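PDB 4WNR: leucine-rich-repeat protein from Methanosarcina barkeri, which binds GDP, and probably GTP, through its Roc G-domain, the part studied here together with part of the COR domain, and probably acts as a serine/threonine protein kinase. Local coordinates for residues Val145-Glu159 and Ser171-Arg184. Sequence-based numbering, arbitrary orientation.
With GDP (guanosine-5'-diphosphate), chain B; SO4 (sulfate ion), chain E.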
loop_
_atom_site.group_PDB
_atom_site.type_symbol
_atom_site.label_atom_id
_atom_site.label_comp_id
_atom_site.label_asym_id
_atom_site.label_seq_id
_atom_site.Cartn_x
_atom_site.Cartn_y
_atom_site.Cartn_z
ATOM N N VAL A 145 10.263 -9.972 4.407
ATOM C CA VAL A 145 9.964 -10.231 3.001
ATOM C C VAL A 145 9.907 -11.733 2.740
ATOM O O VAL A 145 10.771 -12.479 3.193
ATOM C CB VAL A 145 11.030 -9.607 2.076
ATOM C CG1 VAL A 145 10.657 -9.800 0.611
ATOM C CG2 VAL A 145 11.211 -8.128 2.382
ATOM N N LEU A 146 8.878 -12.163 2.016
ATOM C CA LEU A 146 8.765 -13.548 1.558
ATOM C C LEU A 146 8.798 -13.574 0.032
ATOM O O LEU A 146 7.931 -12.995 -0.622
ATOM C CB LEU A 146 7.478 -14.190 2.076
ATOM C CG LEU A 146 7.551 -14.824 3.471
ATOM C CD1 LEU A 146 7.837 -13.790 4.549
ATOM C CD2 LEU A 146 6.259 -15.565 3.779
ATOM N N VAL A 147 9.807 -14.238 -0.526
ATOM C CA VAL A 147 9.999 -14.281 -1.974
ATOM C C VAL A 147 9.281 -15.492 -2.565
ATOM O O VAL A 147 9.519 -16.626 -2.147
ATOM C CB VAL A 147 11.492 -14.342 -2.352
ATOM C CG1 VAL A 147 11.671 -14.199 -3.859
ATOM C CG2 VAL A 147 12.274 -13.253 -1.628
ATOM N N ALA A 148 8.407 -15.238 -3.536
ATOM C CA ALA A 148 7.657 -16.290 -4.222
ATOM C C ALA A 148 8.127 -16.418 -5.670
ATOM O O ALA A 148 7.934 -15.505 -6.474
ATOM C CB ALA A 148 6.168 -15.990 -4.177
ATOM N N LEU A 149 8.748 -17.552 -5.991
ATOM C CA LEU A 149 9.189 -17.844 -7.354
ATOM C C LEU A 149 8.050 -18.530 -8.107
ATOM O O LEU A 149 7.948 -19.757 -8.113
ATOM C CB LEU A 149 10.438 -18.734 -7.346
ATOM C CG LEU A 149 11.751 -18.105 -6.864
ATOM C CD1 LEU A 149 11.767 -17.917 -5.354
ATOM C CD2 LEU A 149 12.935 -18.959 -7.290
ATOM N N ASN A 150 7.195 -17.725 -8.734
ATOM C CA ASN A 150 5.986 -18.222 -9.392
ATOM C C ASN A 150 6.270 -18.757 -10.795
ATOM O O ASN A 150 7.308 -18.451 -11.384
ATOM C CB ASN A 150 4.931 -17.109 -9.458
ATOM C CG ASN A 150 3.520 -17.642 -9.660
ATOM O OD1 ASN A 150 3.114 -18.617 -9.030
ATOM N ND2 ASN A 150 2.763 -16.996 -10.538
ATOM N N LYS A 151 5.343 -19.567 -11.306
ATOM C CA LYS A 151 5.390 -20.121 -12.670
ATOM C C LYS A 151 6.550 -21.098 -12.896
ATOM O O LYS A 151 7.267 -21.013 -13.897
ATOM C CB LYS A 151 5.409 -19.000 -13.723
ATOM C CG LYS A 151 4.121 -18.197 -13.782
ATOM C CD LYS A 151 4.301 -16.894 -14.540
ATOM C CE LYS A 151 2.965 -16.201 -14.750
ATOM N NZ LYS A 151 3.129 -14.784 -15.165
ATOM N N ILE A 152 6.719 -22.035 -11.966
ATOM C CA ILE A 152 7.718 -23.102 -12.124
ATOM C C ILE A 152 7.254 -24.182 -13.105
ATOM O O ILE A 152 8.068 -24.949 -13.613
ATOM C CB ILE A 152 8.115 -23.751 -10.775
ATOM C CG1 ILE A 152 6.923 -24.459 -10.116
ATOM C CG2 ILE A 152 8.714 -22.701 -9.852
ATOM C CD1 ILE A 152 7.293 -25.266 -8.888
ATOM N N ASP A 153 5.948 -24.245 -13.356
ATOM C CA ASP A 153 5.396 -25.150 -14.369
ATOM C C ASP A 153 5.819 -24.747 -15.786
ATOM O O ASP A 153 5.996 -25.604 -16.651
ATOM C CB ASP A 153 3.866 -25.217 -14.275
ATOM C CG ASP A 153 3.206 -23.865 -14.457
ATOM O OD1 ASP A 153 3.604 -22.912 -13.756
ATOM O OD2 ASP A 153 2.284 -23.753 -15.290
ATOM N N GLU A 154 5.978 -23.444 -16.012
ATOM C CA GLU A 154 6.465 -22.921 -17.292
ATOM C C GLU A 154 7.990 -22.967 -17.391
ATOM O O GLU A 154 8.536 -23.071 -18.488
ATOM C CB GLU A 154 5.983 -21.486 -17.504
ATOM C CG GLU A 154 4.478 -21.360 -17.680
ATOM C CD GLU A 154 4.046 -19.967 -18.108
ATOM O OE1 GLU A 154 4.768 -18.992 -17.806
ATOM O OE2 GLU A 154 2.978 -19.848 -18.747
ATOM N N ASN A 155 8.667 -22.875 -16.247
ATOM C CA ASN A 155 10.130 -22.924 -16.194
ATOM C C ASN A 155 10.615 -23.566 -14.887
ATOM O O ASN A 155 10.856 -22.868 -13.903
ATOM C CB ASN A 155 10.712 -21.515 -16.358
ATOM C CG ASN A 155 12.208 -21.521 -16.635
ATOM O OD1 ASN A 155 12.954 -22.334 -16.085
ATOM N ND2 ASN A 155 12.656 -20.601 -17.485
ATOM N N PRO A 156 10.751 -24.907 -14.873
ATOM C CA PRO A 156 11.192 -25.654 -13.685
ATOM C C PRO A 156 12.571 -25.258 -13.155
ATOM O O PRO A 156 12.787 -25.259 -11.943
ATOM C CB PRO A 156 11.216 -27.107 -14.171
ATOM C CG PRO A 156 10.256 -27.148 -15.306
ATOM C CD PRO A 156 10.364 -25.810 -15.973
ATOM N N SER A 157 13.487 -24.921 -14.057
ATOM C CA SER A 157 14.876 -24.628 -13.687
ATOM C C SER A 157 15.079 -23.250 -13.044
ATOM O O SER A 157 16.190 -22.925 -12.628
ATOM C CB SER A 157 15.779 -24.753 -14.918
ATOM O OG SER A 157 15.385 -23.846 -15.934
ATOM N N PHE A 158 14.018 -22.449 -12.964
ATOM C CA PHE A 158 14.103 -21.096 -12.408
ATOM C C PHE A 158 14.503 -21.111 -10.932
ATOM O O PHE A 158 13.780 -21.642 -10.090
ATOM C CB PHE A 158 12.768 -20.363 -12.581
ATOM C CG PHE A 158 12.754 -18.974 -12.001
ATOM C CD1 PHE A 158 13.683 -18.024 -12.409
ATOM C CD2 PHE A 158 11.800 -18.610 -11.056
ATOM C CE1 PHE A 158 13.670 -16.744 -11.879
ATOM C CE2 PHE A 158 11.781 -17.331 -10.523
ATOM C CZ PHE A 158 12.716 -16.396 -10.935
ATOM N N GLU A 159 15.661 -20.522 -10.639
ATOM C CA GLU A 159 16.185 -20.423 -9.275
ATOM C C GLU A 159 16.921 -19.102 -9.061
ATOM O O GLU A 159 17.179 -18.360 -10.012
ATOM C CB GLU A 159 17.132 -21.591 -8.976
ATOM C CG GLU A 159 16.446 -22.859 -8.487
ATOM C CD GLU A 159 16.033 -22.793 -7.025
ATOM O OE1 GLU A 159 16.002 -21.683 -6.446
ATOM O OE2 GLU A 159 15.735 -23.862 -6.450
ATOM N N SER A 171 15.992 -8.994 5.792
ATOM C CA SER A 171 14.527 -8.986 5.832
ATOM C C SER A 171 13.886 -10.203 5.150
ATOM O O SER A 171 12.747 -10.553 5.457
ATOM C CB SER A 171 13.988 -7.695 5.208
ATOM O OG SER A 171 14.572 -7.455 3.939
ATOM N N ILE A 172 14.611 -10.837 4.229
ATOM C CA ILE A 172 14.120 -12.041 3.554
ATOM C C ILE A 172 14.056 -13.210 4.541
ATOM O O ILE A 172 15.075 -13.613 5.103
ATOM C CB ILE A 172 15.006 -12.431 2.351
ATOM C CG1 ILE A 172 14.982 -11.329 1.286
ATOM C CG2 ILE A 172 14.532 -13.746 1.740
ATOM C CD1 ILE A 172 16.052 -11.480 0.222
ATOM N N LYS A 173 12.855 -13.749 4.737
ATOM C CA LYS A 173 12.629 -14.850 5.678
ATOM C C LYS A 173 12.530 -16.220 4.999
ATOM O O LYS A 173 12.637 -17.250 5.667
ATOM C CB LYS A 173 11.356 -14.599 6.494
ATOM C CG LYS A 173 11.324 -13.267 7.227
ATOM C CD LYS A 173 12.489 -13.110 8.194
ATOM C CE LYS A 173 12.374 -11.823 8.994
ATOM N NZ LYS A 173 13.584 -11.579 9.825
ATOM N N GLY A 174 12.313 -16.236 3.687
ATOM C CA GLY A 174 12.234 -17.496 2.951
ATOM C C GLY A 174 11.971 -17.350 1.462
ATOM O O GLY A 174 11.382 -16.363 1.012
ATOM N N PHE A 175 12.422 -18.346 0.702
ATOM C CA PHE A 175 12.167 -18.432 -0.735
ATOM C C PHE A 175 11.247 -19.618 -1.003
ATOM O O PHE A 175 11.373 -20.659 -0.360
ATOM C CB PHE A 175 13.475 -18.614 -1.503
ATOM C CG PHE A 175 14.456 -17.493 -1.311
ATOM C CD1 PHE A 175 15.364 -17.522 -0.260
ATOM C CD2 PHE A 175 14.481 -16.415 -2.186
ATOM C CE1 PHE A 175 16.275 -16.494 -0.083
ATOM C CE2 PHE A 175 15.389 -15.383 -2.014
ATOM C CZ PHE A 175 16.288 -15.424 -0.963
ATOM N N PHE A 176 10.324 -19.458 -1.946
ATOM C CA PHE A 176 9.329 -20.494 -2.235
ATOM C C PHE A 176 9.019 -20.630 -3.722
ATOM O O PHE A 176 8.461 -19.719 -4.337
ATOM C CB PHE A 176 8.040 -20.216 -1.461
ATOM C CG PHE A 176 8.185 -20.379 0.021
ATOM C CD1 PHE A 176 8.035 -21.626 0.612
ATOM C CD2 PHE A 176 8.493 -19.289 0.826
ATOM C CE1 PHE A 176 8.177 -21.782 1.979
ATOM C CE2 PHE A 176 8.637 -19.439 2.194
ATOM C CZ PHE A 176 8.478 -20.688 2.772
ATOM N N ARG A 177 9.385 -21.779 -4.288
ATOM C CA ARG A 177 9.022 -22.127 -5.659
ATOM C C ARG A 177 7.568 -22.575 -5.681
ATOM O O ARG A 177 7.211 -23.560 -5.037
ATOM C CB ARG A 177 9.933 -23.234 -6.193
ATOM C CG ARG A 177 11.359 -22.770 -6.445
ATOM C CD ARG A 177 12.309 -23.921 -6.736
ATOM N NE ARG A 177 12.168 -24.437 -8.099
ATOM C CZ ARG A 177 11.405 -25.470 -8.457
ATOM N NH1 ARG A 177 10.680 -26.140 -7.562
ATOM N NH2 ARG A 177 11.365 -25.841 -9.732
ATOM N N ILE A 178 6.732 -21.840 -6.408
ATOM C CA ILE A 178 5.299 -22.128 -6.456
ATOM C C ILE A 178 4.739 -22.095 -7.875
ATOM O O ILE A 178 5.373 -21.587 -8.802
ATOM C CB ILE A 178 4.488 -21.146 -5.578
ATOM C CG1 ILE A 178 4.681 -19.703 -6.050
ATOM C CG2 ILE A 178 4.892 -21.284 -4.115
ATOM C CD1 ILE A 178 3.756 -18.708 -5.381
ATOM N N SER A 179 3.543 -22.656 -8.017
ATOM C CA SER A 179 2.773 -22.593 -9.256
ATOM C C SER A 179 1.307 -22.357 -8.913
ATOM O O SER A 179 0.644 -23.239 -8.370
ATOM C CB SER A 179 2.924 -23.889 -10.055
ATOM O OG SER A 179 2.140 -23.852 -11.237
ATOM N N CYS A 180 0.809 -21.162 -9.221
ATOM C CA CYS A 180 -0.592 -20.824 -8.968
ATOM C C CYS A 180 -1.544 -21.596 -9.883
ATOM O O CYS A 180 -2.702 -21.814 -9.530
ATOM C CB CYS A 180 -0.818 -19.320 -9.129
ATOM S SG CYS A 180 0.034 -18.309 -7.896
ATOM N N LYS A 181 -1.051 -22.005 -11.050
ATOM C CA LYS A 181 -1.843 -22.789 -11.997
ATOM C C LYS A 181 -2.065 -24.208 -11.481
ATOM O O LYS A 181 -3.204 -24.659 -11.371
ATOM C CB LYS A 181 -1.153 -22.830 -13.364
ATOM C CG LYS A 181 -1.940 -23.553 -14.449
ATOM C CD LYS A 181 -1.263 -23.425 -15.802
ATOM C CE LYS A 181 -1.998 -24.213 -16.875
ATOM N NZ LYS A 181 -1.300 -24.142 -18.189
ATOM N N GLU A 182 -0.972 -24.894 -11.162
ATOM C CA GLU A 182 -1.025 -26.286 -10.701
ATOM C C GLU A 182 -1.225 -26.422 -9.186
ATOM O O GLU A 182 -1.351 -27.537 -8.679
ATOM C CB GLU A 182 0.251 -27.024 -11.118
ATOM C CG GLU A 182 0.459 -27.092 -12.625
ATOM C CD GLU A 182 1.689 -27.892 -13.024
ATOM O OE1 GLU A 182 2.558 -28.150 -12.158
ATOM O OE2 GLU A 182 1.791 -28.261 -14.215
ATOM N N ASP A 183 -1.248 -25.295 -8.476
ATOM C CA ASP A 183 -1.441 -25.267 -7.018
ATOM C C ASP A 183 -0.334 -26.026 -6.274
ATOM O O ASP A 183 -0.607 -26.827 -5.380
ATOM C CB ASP A 183 -2.830 -25.812 -6.644
ATOM C CG ASP A 183 -3.243 -25.459 -5.217
ATOM O OD1 ASP A 183 -2.812 -24.407 -4.698
ATOM O OD2 ASP A 183 -4.006 -26.239 -4.613
ATOM N N ARG A 184 0.915 -25.762 -6.656
ATOM C CA ARG A 184 2.081 -26.364 -6.006
ATOM C C ARG A 184 2.809 -25.351 -5.126
ATOM O O ARG A 184 3.065 -24.226 -5.551
ATOM C CB ARG A 184 3.056 -26.911 -7.049
ATOM C CG ARG A 184 2.669 -28.267 -7.616
ATOM C CD ARG A 184 3.860 -28.946 -8.272
ATOM N NE ARG A 184 4.343 -28.209 -9.439
ATOM C CZ ARG A 184 5.494 -28.445 -10.069
ATOM N NH1 ARG A 184 6.316 -29.404 -9.652
ATOM N NH2 ARG A 184 5.828 -27.709 -11.125
HETATM P PB GDP B . -0.391 -9.775 -11.825
HETATM O O1B GDP B . 0.776 -10.798 -11.402
HETATM O O2B GDP B . -0.943 -9.157 -10.449
HETATM O O3B GDP B . 0.114 -8.713 -12.726
HETATM O O3A GDP B . -1.651 -10.577 -12.424
HETATM P PA GDP B . -1.655 -12.157 -12.730
HETATM O O1A GDP B . -0.957 -12.935 -11.689
HETATM O O2A GDP B . -3.223 -12.521 -12.785
HETATM O "O5'" GDP B . -1.099 -12.356 -14.230
HETATM C "C5'" GDP B . -0.262 -13.429 -14.527
HETATM C "C4'" GDP B . -0.840 -14.182 -15.744
HETATM O "O4'" GDP B . -0.206 -15.476 -15.810
HETATM C "C3'" GDP B . -2.336 -14.474 -15.629
HETATM O "O3'" GDP B . -2.891 -14.688 -16.935
HETATM C "C2'" GDP B . -2.376 -15.747 -14.820
HETATM O "O2'" GDP B . -3.517 -16.544 -15.180
HETATM C "C1'" GDP B . -1.095 -16.467 -15.221
HETATM N N9 GDP B . -0.419 -17.125 -14.062
HETATM C C8 GDP B . -0.291 -16.685 -12.810
HETATM N N7 GDP B . 0.383 -17.591 -12.114
HETATM C C5 GDP B . 0.682 -18.599 -12.927
HETATM C C6 GDP B . 1.342 -19.738 -12.708
HETATM O O6 GDP B . 1.802 -20.006 -11.600
HETATM N N1 GDP B . 1.518 -20.641 -13.757
HETATM C C2 GDP B . 0.992 -20.320 -15.014
HETATM N N2 GDP B . 1.139 -21.157 -16.036
HETATM N N3 GDP B . 0.337 -19.159 -15.173
HETATM C C4 GDP B . 0.185 -18.310 -14.139
HETATM S S SO4 E . 11.900 -24.953 -2.631
HETATM O O1 SO4 E . 12.518 -25.355 -1.346
HETATM O O2 SO4 E . 11.404 -26.154 -3.340
HETATM O O3 SO4 E . 10.770 -24.030 -2.383
HETATM O O4 SO4 E . 12.915 -24.275 -3.468
#
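Arg177 and Ile152 bury the most surface here, 132 and 101 Å², and they touch each other. Arg177 ends strand 172-177, beside Leu149; Ile152 lies in the loop that follows strand 145-149. Helix 162-168 links these parallel strands in a beta-alpha-beta unit of the Roc G-domain, a P-loop NTPase fold. Backbone bonds such as Ile178 N to Leu149 O (3.0 Å) zip the strands together.

The Arg177 side chain bends at chi3 (77°) and reaches across to the loop 152-159. Its guanidinium lays one face on Ile152, with CG2 4.0 Å above the plane and over its centre. The rim does the polar work. NH2 donates to Pro156 O at 2.7 Å, on a carbonyl lone pair and within 8° of the guanidinium plane. Glu159 OE2 adds a long salt bridge to NE from well outside that plane, so only charge acts there. The Arg177 backbone N binds a sulfate, which Arg162 also holds.

Ile152 is wedged between two arginines. CG1 lies between the backbone N and the carbonyl carbon (chi1 64°). From there CD1 reaches 3.6 Å above the Arg184 guanidinium, offset toward its rim. Arg184 NE is also paired with Glu182 OE1.

The loops that follow the two strands build the guanine site. Asn150, Lys151 and Asp153 belong to the N/TKxD motif of G proteins. Lys151 lays its extended chain over the base. Asn150 ND2 is held by Ala52 O of the P-loop. Ser179 OG accepts from Glu182 N in an ST motif; its weak bond to Asp153 OD1 probably helps to orient that carboxylate. Cys180 N donates to GDP O6 at 2.8 Å. Asp153 reads the same edge further along: OD1 accepts from GDP N1 at 3.1 Å and OD2 from GDP N2 at 2.9 Å.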